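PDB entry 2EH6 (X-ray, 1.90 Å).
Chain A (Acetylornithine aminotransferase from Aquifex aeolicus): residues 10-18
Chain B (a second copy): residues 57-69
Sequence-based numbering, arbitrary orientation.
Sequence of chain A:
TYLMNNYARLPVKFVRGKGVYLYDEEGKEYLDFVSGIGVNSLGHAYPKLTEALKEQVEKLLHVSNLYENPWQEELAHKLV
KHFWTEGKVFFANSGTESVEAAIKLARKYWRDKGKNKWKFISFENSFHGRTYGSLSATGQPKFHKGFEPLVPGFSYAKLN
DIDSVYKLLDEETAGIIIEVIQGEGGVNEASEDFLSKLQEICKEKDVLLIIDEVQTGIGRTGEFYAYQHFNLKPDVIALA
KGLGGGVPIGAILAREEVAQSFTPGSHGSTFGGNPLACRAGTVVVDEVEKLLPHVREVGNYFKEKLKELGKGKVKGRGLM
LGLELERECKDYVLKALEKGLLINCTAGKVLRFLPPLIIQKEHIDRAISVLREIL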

# COMPACT_ATOMS: atom_id res chain seq x y z
N LEU A 10 19.00 -7.01 9.95
CA LEU A 10 20.18 -6.85 10.79
C LEU A 10 19.70 -7.14 12.20
O LEU A 10 18.56 -6.82 12.55
N PRO A 11 20.54 -7.77 13.04
CA PRO A 11 20.13 -8.09 14.40
C PRO A 11 20.11 -6.94 15.40
O PRO A 11 20.85 -6.95 16.39
N VAL A 12 19.27 -5.94 15.14
CA VAL A 12 19.14 -4.80 16.05
C VAL A 12 17.66 -4.48 16.18
O VAL A 12 16.94 -4.40 15.18
N LYS A 13 17.20 -4.30 17.42
CA LYS A 13 15.81 -4.01 17.70
C LYS A 13 15.62 -2.59 18.23
O LYS A 13 15.90 -2.31 19.40
N PHE A 14 15.16 -1.69 17.37
CA PHE A 14 14.94 -0.32 17.77
C PHE A 14 13.62 -0.20 18.53
O PHE A 14 12.69 -0.97 18.30
N VAL A 15 13.54 0.76 19.45
CA VAL A 15 12.32 0.92 20.21
C VAL A 15 11.86 2.37 20.26
O VAL A 15 10.68 2.65 20.47
N ARG A 16 12.80 3.29 20.07
CA ARG A 16 12.49 4.70 20.13
C ARG A 16 13.48 5.54 19.34
O ARG A 16 14.64 5.16 19.17
N GLY A 17 13.01 6.69 18.87
CA GLY A 17 13.88 7.57 18.13
C GLY A 17 13.73 9.01 18.60
O GLY A 17 12.67 9.40 19.08
N LYS A 18 14.79 9.79 18.46
CA LYS A 18 14.77 11.19 18.84
C LYS A 18 15.71 11.94 17.92
O LYS A 18 16.92 11.72 17.94
N VAL B 57 3.17 7.49 18.18
CA VAL B 57 3.58 8.58 17.30
C VAL B 57 4.79 9.34 17.86
O VAL B 57 5.71 9.70 17.13
N GLU B 58 4.78 9.56 19.16
CA GLU B 58 5.84 10.30 19.82
C GLU B 58 7.10 9.45 20.00
O GLU B 58 8.20 9.97 20.19
N LYS B 59 6.93 8.13 19.92
CA LYS B 59 8.01 7.18 20.13
C LYS B 59 8.77 6.69 18.89
O LYS B 59 9.98 6.82 18.81
N LEU B 60 8.05 6.12 17.93
CA LEU B 60 8.69 5.60 16.73
C LEU B 60 7.62 5.29 15.69
O LEU B 60 6.68 4.54 15.96
N LEU B 61 7.75 5.88 14.51
CA LEU B 61 6.76 5.64 13.46
C LEU B 61 7.21 4.58 12.46
O LEU B 61 6.39 3.79 11.97
N HIS B 62 8.50 4.57 12.16
CA HIS B 62 9.03 3.69 11.14
C HIS B 62 10.55 3.52 11.20
O HIS B 62 11.26 4.46 11.53
N VAL B 63 11.03 2.32 10.89
CA VAL B 63 12.47 2.07 10.85
C VAL B 63 12.84 1.23 9.62
O VAL B 63 14.00 1.19 9.22
N SER B 64 11.83 0.59 9.04
CA SER B 64 11.95 -0.27 7.86
C SER B 64 12.34 -1.70 8.22
O SER B 64 12.77 -1.98 9.35
N ASN B 65 12.19 -2.61 7.25
CA ASN B 65 12.48 -4.01 7.49
C ASN B 65 13.96 -4.36 7.30
O ASN B 65 14.33 -5.52 7.17
N LEU B 66 14.82 -3.31 7.22
CA LEU B 66 16.27 -3.56 7.26
C LEU B 66 16.67 -4.12 8.62
O LEU B 66 17.70 -4.75 8.80
N TYR B 67 15.83 -3.79 9.63
CA TYR B 67 16.10 -4.21 11.00
C TYR B 67 15.00 -5.15 11.51
O TYR B 67 13.97 -5.34 10.88
N GLU B 68 15.24 -5.70 12.69
CA GLU B 68 14.25 -6.57 13.31
C GLU B 68 13.11 -5.68 13.76
O GLU B 68 13.33 -4.58 14.28
N ASN B 69 11.88 -6.14 13.53
CA ASN B 69 10.68 -5.40 13.91
C ASN B 69 9.91 -6.28 14.88
O ASN B 69 9.02 -7.03 14.48

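An aromatic and aliphatic cluster centred on Tyr67(B), framed by backbone hydrogen bonds and closed by a salt bridge, joins the two copies here. Tyr67(B), chi1 m at -41°, offers its ring face to Phe14(A), also m, whose edge meets it at 81°, with CE2 of Phe14(A) 3.6 Å from CG of Tyr67(B). Two aliphatic side chains complete the contact with that tyrosine: Val12(A), chi1 p, brings CG1 to 3.5 Å from CD1 of Tyr67(B), and Leu10(A), in mt, sets CD1 3.8 Å from CE1 of Tyr67(B). Phe14(A), Leu60(B) and Val63(B) all point toward the opposing stretch; CB of Phe14(A) lies 4.2 Å from CG1 of Val63(B), whereas Leu60(B), in tp, slides its methyls along the backbone of Val15(A) to Gly17(A).

Main-chain bonds fix the ends: Leu10(A) N to Leu66(B) O at 2.8 Å, nearly straight, and Gly17(A) N to Lys59(B) O at 3.0 Å. Charge is paired where Lys13(A) NZ reaches Glu68(B) OE1 at 3.1 Å. Arg16(A) instead lays a guanidinium face over CG of Lys59(B), using its aliphatic stem despite the like charge. Water 1 links Val12(A) O and Phe14(A) N to Glu68(B) O; water 2 joins Arg16(A) NH1 and Gly17(A) O to Glu58(B) O.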

# COMPACT_ATOMS: atom_id res chain seq x y z
CB LEU A 10 20.72 -5.41 10.71
CG LEU A 10 21.43 -4.99 9.42
CD1 LEU A 10 21.67 -3.49 9.42
CD2 LEU A 10 22.75 -5.74 9.29
CB PRO A 11 21.12 -9.19 14.80
CG PRO A 11 22.38 -8.74 14.12
CD PRO A 11 21.88 -8.32 12.74
CB VAL A 12 19.91 -3.56 15.53
CG1 VAL A 12 19.34 -3.08 14.21
CG2 VAL A 12 19.85 -2.45 16.57
CB LYS A 13 15.25 -5.01 18.71
CG LYS A 13 15.33 -6.47 18.28
CD LYS A 13 14.95 -7.39 19.44
CE LYS A 13 14.56 -8.79 18.96
NZ LYS A 13 15.72 -9.72 18.88
CB PHE A 14 14.96 0.60 16.55
CG PHE A 14 16.31 0.66 15.87
CD1 PHE A 14 17.44 1.06 16.58
CD2 PHE A 14 16.45 0.30 14.53
CE1 PHE A 14 18.70 1.10 15.97
CE2 PHE A 14 17.70 0.33 13.91
CZ PHE A 14 18.83 0.73 14.63
CB VAL A 15 12.51 0.42 21.67
CG1 VAL A 15 12.89 -1.06 21.67
CG2 VAL A 15 13.57 1.23 22.36
CB ARG A 16 12.47 5.17 21.59
CG ARG A 16 12.47 6.68 21.78
CD ARG A 16 12.50 7.03 23.26
NE ARG A 16 11.34 6.48 23.96
CZ ARG A 16 10.15 7.06 24.02
NH1 ARG A 16 9.94 8.22 23.41
NH2 ARG A 16 9.16 6.47 24.67
CB LYS A 18 15.21 11.38 20.29
CG LYS A 18 15.04 12.81 20.78
CD LYS A 18 13.63 13.31 20.48
CE LYS A 18 13.27 14.55 21.28
NZ LYS A 18 12.32 15.42 20.53
CB VAL B 57 2.40 9.54 17.07
CG1 VAL B 57 2.89 10.92 16.66
CG2 VAL B 57 1.48 8.96 16.00
CB GLU B 58 5.33 10.78 21.18
CG GLU B 58 5.80 12.15 21.61
CD GLU B 58 4.83 12.80 22.58
OE1 GLU B 58 4.51 12.18 23.62
OE2 GLU B 58 4.38 13.94 22.31
CB LYS B 59 7.45 5.98 20.90
CG LYS B 59 8.46 4.96 21.35
CD LYS B 59 7.78 3.95 22.27
CE LYS B 59 8.78 3.05 22.98
NZ LYS B 59 8.11 2.16 23.97
CB LEU B 60 9.46 4.32 17.09
CG LEU B 60 10.29 3.59 16.03
CD1 LEU B 60 11.46 4.47 15.60
CD2 LEU B 60 10.79 2.27 16.59
CB LEU B 61 6.49 6.93 12.69
CG LEU B 61 5.87 8.13 13.40
CD1 LEU B 61 5.94 9.34 12.48
CD2 LEU B 61 4.43 7.82 13.79
CB HIS B 62 8.64 4.31 9.78
CG HIS B 62 9.40 3.76 8.62
ND1 HIS B 62 8.97 2.68 7.89
CD2 HIS B 62 10.58 4.14 8.07
CE1 HIS B 62 9.84 2.41 6.94
NE2 HIS B 62 10.83 3.28 7.02
CB VAL B 63 13.00 1.35 12.13
CG1 VAL B 63 12.77 2.24 13.33
CG2 VAL B 63 12.32 0.01 12.30
CB SER B 64 12.96 0.29 6.85
OG SER B 64 14.25 -0.26 7.05
CB ASN B 65 11.61 -4.84 6.54
CG ASN B 65 10.18 -4.81 7.02
OD1 ASN B 65 9.84 -5.29 8.10
ND2 ASN B 65 9.31 -4.25 6.16
CB LEU B 66 16.99 -2.22 7.05
CG LEU B 66 16.94 -1.71 5.61
CD1 LEU B 66 17.64 -0.36 5.46
CD2 LEU B 66 17.62 -2.66 4.63
CB TYR B 67 16.19 -2.96 11.88
CG TYR B 67 16.94 -1.88 11.18
CD1 TYR B 67 18.32 -1.96 11.04
CD2 TYR B 67 16.26 -0.75 10.71
CE1 TYR B 67 19.02 -0.94 10.42
CE2 TYR B 67 16.97 0.28 10.10
CZ TYR B 67 18.34 0.19 9.97
OH TYR B 67 19.04 1.21 9.36
CB GLU B 68 14.87 -7.30 14.49
CG GLU B 68 16.17 -7.99 14.12
CD GLU B 68 16.24 -9.42 14.60
OE1 GLU B 68 16.30 -9.64 15.83
OE2 GLU B 68 16.23 -10.33 13.74
CB ASN B 69 9.81 -5.11 12.67
CG ASN B 69 10.29 -3.89 11.88
OD1 ASN B 69 9.53 -2.93 11.70
ND2 ASN B 69 11.52 -3.93 11.40
O HOH W 1 14.70 -2.57 14.91
O HOH W 2 10.88 9.68 20.97